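Local coordinates for protein fimbrin (Schizosaccharomyces pombe, PDB 1RT8) that binds and cross-links actin filaments, supporting actin structures for cell polarity, and takes part in cytokinesis, mating and spore formation, at residues L154-R159 / I303-N308; I315-Y320 / N353-L358. All coordinates share one frame; numbering follows the deposited sequence.

Contact 1: residues L154-R159 / I303-N308; sequences LDQFLR and IHDFFN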
loop_
_atom_site.group_PDB
_atom_site.type_symbol
_atom_site.label_atom_id
_atom_site.label_comp_id
_atom_site.label_asym_id
_atom_site.label_seq_id
_atom_site.Cartn_x
_atom_site.Cartn_y
_atom_site.Cartn_z
ATOM N N LEU A 154 -16.271 7.525 10.284
ATOM C CA LEU A 154 -15.601 6.261 10.573
ATOM C C LEU A 154 -14.890 5.727 9.333
ATOM O O LEU A 154 -13.811 5.143 9.427
ATOM C CB LEU A 154 -16.612 5.223 11.066
ATOM C CG LEU A 154 -16.072 3.815 11.340
ATOM C CD1 LEU A 154 -14.926 3.872 12.345
ATOM C CD2 LEU A 154 -17.200 2.944 11.864
ATOM N N ASP A 155 -15.505 5.932 8.173
ATOM C CA ASP A 155 -14.932 5.469 6.913
ATOM C C ASP A 155 -13.584 6.134 6.645
ATOM O O ASP A 155 -12.692 5.534 6.041
ATOM C CB ASP A 155 -15.903 5.746 5.760
ATOM C CG ASP A 155 -15.361 5.291 4.416
ATOM O OD1 ASP A 155 -14.722 6.114 3.723
ATOM O OD2 ASP A 155 -15.564 4.106 4.060
ATOM N N GLN A 156 -13.443 7.372 7.107
ATOM C CA GLN A 156 -12.204 8.120 6.936
ATOM C C GLN A 156 -11.189 7.622 7.957
ATOM O O GLN A 156 -10.012 7.436 7.649
ATOM C CB GLN A 156 -12.465 9.612 7.156
ATOM C CG GLN A 156 -13.655 10.143 6.378
ATOM C CD GLN A 156 -13.981 11.581 6.720
ATOM O OE1 GLN A 156 -14.084 11.946 7.893
ATOM N NE2 GLN A 156 -14.156 12.407 5.696
ATOM N N PHE A 157 -11.664 7.406 9.179
ATOM C CA PHE A 157 -10.820 6.930 10.264
ATOM C C PHE A 157 -10.118 5.623 9.886
ATOM O O PHE A 157 -8.916 5.471 10.099
ATOM C CB PHE A 157 -11.665 6.711 11.519
ATOM C CG PHE A 157 -10.867 6.297 12.721
ATOM C CD1 PHE A 157 -10.012 7.198 13.346
ATOM C CD2 PHE A 157 -10.957 5.002 13.223
ATOM C CE1 PHE A 157 -9.256 6.815 14.453
ATOM C CE2 PHE A 157 -10.204 4.610 14.332
ATOM C CZ PHE A 157 -9.351 5.521 14.947
ATOM N N LEU A 158 -10.876 4.691 9.310
ATOM C CA LEU A 158 -10.339 3.393 8.919
ATOM C C LEU A 158 -9.389 3.404 7.728
ATOM O O LEU A 158 -8.884 2.356 7.331
ATOM C CB LEU A 158 -11.483 2.404 8.660
ATOM C CG LEU A 158 -12.252 1.948 9.902
ATOM C CD1 LEU A 158 -13.330 0.952 9.503
ATOM C CD2 LEU A 158 -11.290 1.325 10.906
ATOM N N ARG A 159 -9.146 4.580 7.154
ATOM C CA ARG A 159 -8.217 4.687 6.035
ATOM C C ARG A 159 -6.958 5.427 6.457
ATOM O O ARG A 159 -6.066 5.672 5.649
ATOM C CB ARG A 159 -8.879 5.377 4.839
ATOM C CG ARG A 159 -9.829 4.447 4.111
ATOM C CD ARG A 159 -10.471 5.096 2.913
ATOM N NE ARG A 159 -11.298 6.236 3.283
ATOM C CZ ARG A 159 -12.204 6.781 2.479
ATOM N NH1 ARG A 159 -12.392 6.278 1.264
ATOM N NH2 ARG A 159 -12.917 7.825 2.887
ATOM N N ILE A 303 -2.121 11.088 1.009
ATOM C CA ILE A 303 -3.573 11.175 1.005
ATOM C C ILE A 303 -4.249 10.002 1.713
ATOM O O ILE A 303 -3.873 8.843 1.507
ATOM C CB ILE A 303 -4.109 11.212 -0.445
ATOM C CG1 ILE A 303 -3.541 12.417 -1.187
ATOM C CG2 ILE A 303 -5.637 11.199 -0.444
ATOM C CD1 ILE A 303 -3.627 12.286 -2.677
ATOM N N HIS A 304 -5.255 10.298 2.531
ATOM C CA HIS A 304 -5.999 9.245 3.231
ATOM C C HIS A 304 -7.496 9.483 3.095
ATOM O O HIS A 304 -8.316 8.672 3.529
ATOM C CB HIS A 304 -5.579 9.194 4.707
ATOM C CG HIS A 304 -4.169 8.712 4.906
ATOM N ND1 HIS A 304 -3.811 7.391 4.747
ATOM C CD2 HIS A 304 -3.019 9.382 5.166
ATOM C CE1 HIS A 304 -2.504 7.266 4.893
ATOM N NE2 HIS A 304 -1.999 8.459 5.147
ATOM N N ASP A 305 -7.831 10.597 2.449
ATOM C CA ASP A 305 -9.221 10.995 2.211
ATOM C C ASP A 305 -9.243 11.866 0.946
ATOM O O ASP A 305 -9.162 13.097 1.018
ATOM C CB ASP A 305 -9.754 11.787 3.416
ATOM C CG ASP A 305 -11.255 11.999 3.356
ATOM O OD1 ASP A 305 -11.845 11.688 2.308
ATOM O OD2 ASP A 305 -11.841 12.477 4.348
ATOM N N PHE A 306 -9.345 11.200 -0.202
ATOM C CA PHE A 306 -9.344 11.830 -1.521
ATOM C C PHE A 306 -10.311 13.005 -1.694
ATOM O O PHE A 306 -9.962 14.021 -2.294
ATOM C CB PHE A 306 -9.649 10.766 -2.587
ATOM C CG PHE A 306 -9.636 11.283 -4.013
ATOM C CD1 PHE A 306 -8.459 11.292 -4.755
ATOM C CD2 PHE A 306 -10.816 11.716 -4.631
ATOM C CE1 PHE A 306 -8.457 11.718 -6.090
ATOM C CE2 PHE A 306 -10.823 12.140 -5.956
ATOM C CZ PHE A 306 -9.640 12.139 -6.687
ATOM N N PHE A 307 -11.524 12.865 -1.180
ATOM C CA PHE A 307 -12.517 13.914 -1.343
ATOM C C PHE A 307 -12.406 15.114 -0.414
ATOM O O PHE A 307 -13.271 15.990 -0.427
ATOM C CB PHE A 307 -13.918 13.304 -1.285
ATOM C CG PHE A 307 -14.197 12.353 -2.414
ATOM C CD1 PHE A 307 -14.263 10.988 -2.191
ATOM C CD2 PHE A 307 -14.324 12.829 -3.718
ATOM C CE1 PHE A 307 -14.450 10.107 -3.252
ATOM C CE2 PHE A 307 -14.508 11.957 -4.775
ATOM C CZ PHE A 307 -14.569 10.596 -4.543
ATOM N N ASN A 308 -11.346 15.161 0.387
ATOM C CA ASN A 308 -11.122 16.296 1.271
ATOM C C ASN A 308 -9.675 16.777 1.218
ATOM O O ASN A 308 -9.413 17.971 1.355
ATOM C CB ASN A 308 -11.493 15.966 2.723
ATOM C CG ASN A 308 -12.999 15.983 2.960
ATOM O OD1 ASN A 308 -13.654 17.027 2.823
ATOM N ND2 ASN A 308 -13.559 14.823 3.310
HETATM O O HOH W 1 -9.048 9.008 5.999
#
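Gln156, on the short helix 154-157, reaches across to Asp305 with its terminal amide. With chi1 at -49° its CG stands beside the backbone N, and the chain runs on extended to bring NE2 within 2.7 Å of Asp305 OD2; the N-H points poorly at that oxygen, so the approach is a close polar pair and not a proper hydrogen bond. The amide and carboxylate planes are turned 70° against each other. Asp305 OD2 is instead gripped by Asn308 ND2 at 3.1 Å, the donor coming from above the carboxylate plane. One water donates to both Gln156 O and His304 O, the water oxygen lying 2.6 Å from His304 O.

Arg159, just past the helix, meets the opposing loop through both its side chain and its carbonyl. Its CB lies 3.6 Å from His304 O, while the chain bends at chi3 and NH2 stays 4.1 Å from Asp305 OD1, beyond salt-bridge range; the opposite charges probably still attract. Arg159 O accepts a direct hydrogen bond from His304 ND1 at 3.0 Å. The donor lies in the carbonyl plane, but the hydrogen bond is bent (N-H...O angle 135°) and the oxygen sits out of the imidazole plane. That bond implies a proton on ND1.

Arg159 also rests on Arg288 of helix 282-296, and His304 on Pro161. The contact is a small, polar, partly hydrated interface of loops and helix ends, joining the first actin-binding region to the third calponin-homology repeat, part of the second.

Contact 2: residues I315-Y320 / N353-L358; sequences ILLQAY and NYAVDL. With SO4 (sulfate ion), chain D.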
loop_
_atom_site.group_PDB
_atom_site.type_symbol
_atom_site.label_atom_id
_atom_site.label_comp_id
_atom_site.label_asym_id
_atom_site.label_seq_id
_atom_site.Cartn_x
_atom_site.Cartn_y
_atom_site.Cartn_z
ATOM N N ILE A 315 -1.944 19.543 -2.870
ATOM C CA ILE A 315 -1.624 18.208 -3.359
ATOM C C ILE A 315 -1.579 18.201 -4.881
ATOM O O ILE A 315 -0.639 17.679 -5.474
ATOM C CB ILE A 315 -2.672 17.174 -2.881
ATOM C CG1 ILE A 315 -2.594 17.024 -1.360
ATOM C CG2 ILE A 315 -2.466 15.833 -3.594
ATOM C CD1 ILE A 315 -1.270 16.541 -0.837
ATOM N N LEU A 316 -2.594 18.784 -5.512
ATOM C CA LEU A 316 -2.647 18.840 -6.969
ATOM C C LEU A 316 -1.453 19.606 -7.548
ATOM O O LEU A 316 -0.835 19.173 -8.529
ATOM C CB LEU A 316 -3.964 19.488 -7.426
ATOM C CG LEU A 316 -5.220 18.613 -7.234
ATOM C CD1 LEU A 316 -6.483 19.419 -7.466
ATOM C CD2 LEU A 316 -5.165 17.446 -8.200
ATOM N N LEU A 317 -1.129 20.742 -6.936
ATOM C CA LEU A 317 -0.019 21.550 -7.403
ATOM C C LEU A 317 1.296 20.782 -7.297
ATOM O O LEU A 317 2.143 20.877 -8.182
ATOM C CB LEU A 317 0.035 22.867 -6.626
ATOM C CG LEU A 317 -1.146 23.789 -6.965
ATOM C CD1 LEU A 317 -1.140 25.025 -6.078
ATOM C CD2 LEU A 317 -1.082 24.181 -8.431
ATOM N N GLN A 318 1.464 20.010 -6.231
ATOM C CA GLN A 318 2.683 19.220 -6.079
ATOM C C GLN A 318 2.775 18.185 -7.196
ATOM O O GLN A 318 3.842 17.982 -7.769
ATOM C CB GLN A 318 2.712 18.504 -4.736
ATOM C CG GLN A 318 2.960 19.411 -3.546
ATOM C CD GLN A 318 2.837 18.656 -2.240
ATOM O OE1 GLN A 318 3.550 17.680 -2.000
ATOM N NE2 GLN A 318 1.922 19.099 -1.389
ATOM N N ALA A 319 1.647 17.542 -7.497
ATOM C CA ALA A 319 1.583 16.527 -8.542
ATOM C C ALA A 319 2.068 17.099 -9.869
ATOM O O ALA A 319 2.895 16.476 -10.545
ATOM C CB ALA A 319 0.146 15.997 -8.686
ATOM N N TYR A 320 1.562 18.280 -10.237
ATOM C CA TYR A 320 1.972 18.927 -11.486
ATOM C C TYR A 320 3.484 19.057 -11.562
ATOM O O TYR A 320 4.072 18.810 -12.604
ATOM C CB TYR A 320 1.383 20.336 -11.626
ATOM C CG TYR A 320 -0.034 20.395 -12.151
ATOM C CD1 TYR A 320 -1.088 20.771 -11.312
ATOM C CD2 TYR A 320 -0.330 20.058 -13.480
ATOM C CE1 TYR A 320 -2.400 20.808 -11.777
ATOM C CE2 TYR A 320 -1.656 20.094 -13.953
ATOM C CZ TYR A 320 -2.678 20.470 -13.088
ATOM O OH TYR A 320 -3.978 20.507 -13.511
ATOM N N ASN A 353 -7.825 27.370 -8.505
ATOM C CA ASN A 353 -8.010 28.024 -9.808
ATOM C C ASN A 353 -6.708 27.893 -10.600
ATOM O O ASN A 353 -6.716 27.688 -11.811
ATOM C CB ASN A 353 -8.346 29.511 -9.647
ATOM C CG ASN A 353 -9.771 29.747 -9.168
ATOM O OD1 ASN A 353 -10.631 28.877 -9.281
ATOM N ND2 ASN A 353 -10.025 30.937 -8.651
ATOM N N TYR A 354 -5.591 28.008 -9.893
ATOM C CA TYR A 354 -4.270 27.900 -10.498
ATOM C C TYR A 354 -4.047 26.463 -10.983
ATOM O O TYR A 354 -3.569 26.238 -12.094
ATOM C CB TYR A 354 -3.215 28.315 -9.464
ATOM C CG TYR A 354 -1.783 28.377 -9.962
ATOM C CD1 TYR A 354 -1.486 28.697 -11.290
ATOM C CD2 TYR A 354 -0.722 28.144 -9.093
ATOM C CE1 TYR A 354 -0.152 28.777 -11.738
ATOM C CE2 TYR A 354 0.598 28.222 -9.524
ATOM C CZ TYR A 354 0.878 28.536 -10.847
ATOM O OH TYR A 354 2.194 28.585 -11.268
ATOM N N ALA A 355 -4.417 25.493 -10.154
ATOM C CA ALA A 355 -4.259 24.093 -10.515
ATOM C C ALA A 355 -5.043 23.766 -11.787
ATOM O O ALA A 355 -4.556 23.047 -12.657
ATOM C CB ALA A 355 -4.725 23.205 -9.370
ATOM N N VAL A 356 -6.261 24.290 -11.889
ATOM C CA VAL A 356 -7.102 24.047 -13.060
ATOM C C VAL A 356 -6.505 24.662 -14.325
ATOM O O VAL A 356 -6.504 24.031 -15.384
ATOM C CB VAL A 356 -8.533 24.581 -12.819
ATOM C CG1 VAL A 356 -9.329 24.616 -14.118
ATOM C CG2 VAL A 356 -9.242 23.663 -11.813
ATOM N N ASP A 357 -5.978 25.881 -14.212
ATOM C CA ASP A 357 -5.369 26.547 -15.359
ATOM C C ASP A 357 -4.110 25.818 -15.839
ATOM O O ASP A 357 -3.866 25.716 -17.043
ATOM C CB ASP A 357 -5.031 27.999 -15.021
ATOM C CG ASP A 357 -6.243 28.909 -15.091
ATOM O OD1 ASP A 357 -7.273 28.498 -15.658
ATOM O OD2 ASP A 357 -6.162 30.048 -14.590
ATOM N N LEU A 358 -3.303 25.323 -14.909
ATOM C CA LEU A 358 -2.100 24.585 -15.291
ATOM C C LEU A 358 -2.506 23.341 -16.064
ATOM O O LEU A 358 -1.752 22.841 -16.897
ATOM C CB LEU A 358 -1.296 24.183 -14.061
ATOM C CG LEU A 358 -0.499 25.310 -13.412
ATOM C CD1 LEU A 358 0.077 24.830 -12.097
ATOM C CD2 LEU A 358 0.612 25.770 -14.367
HETATM S S SO4 D . -13.687 30.231 -9.724
HETATM O O1 SO4 D . -13.407 28.811 -8.983
HETATM O O2 SO4 D . -15.129 30.313 -9.849
HETATM O O3 SO4 D . -13.183 31.214 -9.023
HETATM O O4 SO4 D . -13.109 30.027 -11.032
#
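Tyr320 turns its hydroxyl onto a carbonyl within a helix: OH donates a weak hydrogen bond of 2.7 Å to Ala355 O, on helix 345-361. Chi1 of -82° sets CG beside the backbone N, and the ring lies against the second helix. Leu358 CB sits over the centre of one face of the Tyr320 ring, 4.0 Å from the centroid and 8° off the normal, a CH-pi contact. Tyr320 CE1 meanwhile lies 4.1 Å from Ala355 CB. A leucine in place of Tyr320 would probably leave Ala355 O without this donor and Leu358 CB without its aromatic face.

The two segments run in roughly parallel directions, 31° apart with axes 9.5 Å from each other, within the all-helical calponin-homology fold of the third repeat. Where the two backbones come nearest, at Leu317 and Ala355, the alanine offers only a methyl group, and Leu317 CD2 settles 3.8 Å from Ala355 CA. Leu317 CD2 also touches Leu358 CD1 at 3.9 Å and approaches Tyr354 CD2. Leu358 CD1 in turn lies over one face of the Tyr354 ring, toward its rim, while Tyr354 OH is hydrogen-bonded to Asn329 N. Leu316 CB faces Ala355 CB at 4.3 Å. Asn353 ND2 donates a hydrogen bond of 3.2 Å to O3 of a sulfate, probably from the crystallisation liquor, which Ala372 N also binds.

Overall arrangement
Contacts 1 and 2 have their centres 21 Å apart and follow in series along the chain, contact 1 closing before contact 2 opens. They meet through the second segment of one and the first of the other: Ile303 CD1 packs on Ile315 CG2 at 3.8 Å. Helix 306-309 precedes helix 314-323 directly, and both lean on helix 379-397, where Phe306 and Leu316 touch Val386. Contact 1 is a surface junction between the two actin-binding regions, whereas contact 2 is buried inside the third repeat. One sulfate comes within about 3 Å (nearest atoms) of the His304 side chain; the ion bound by Asn353 is a different one, more than 20 Å from His304.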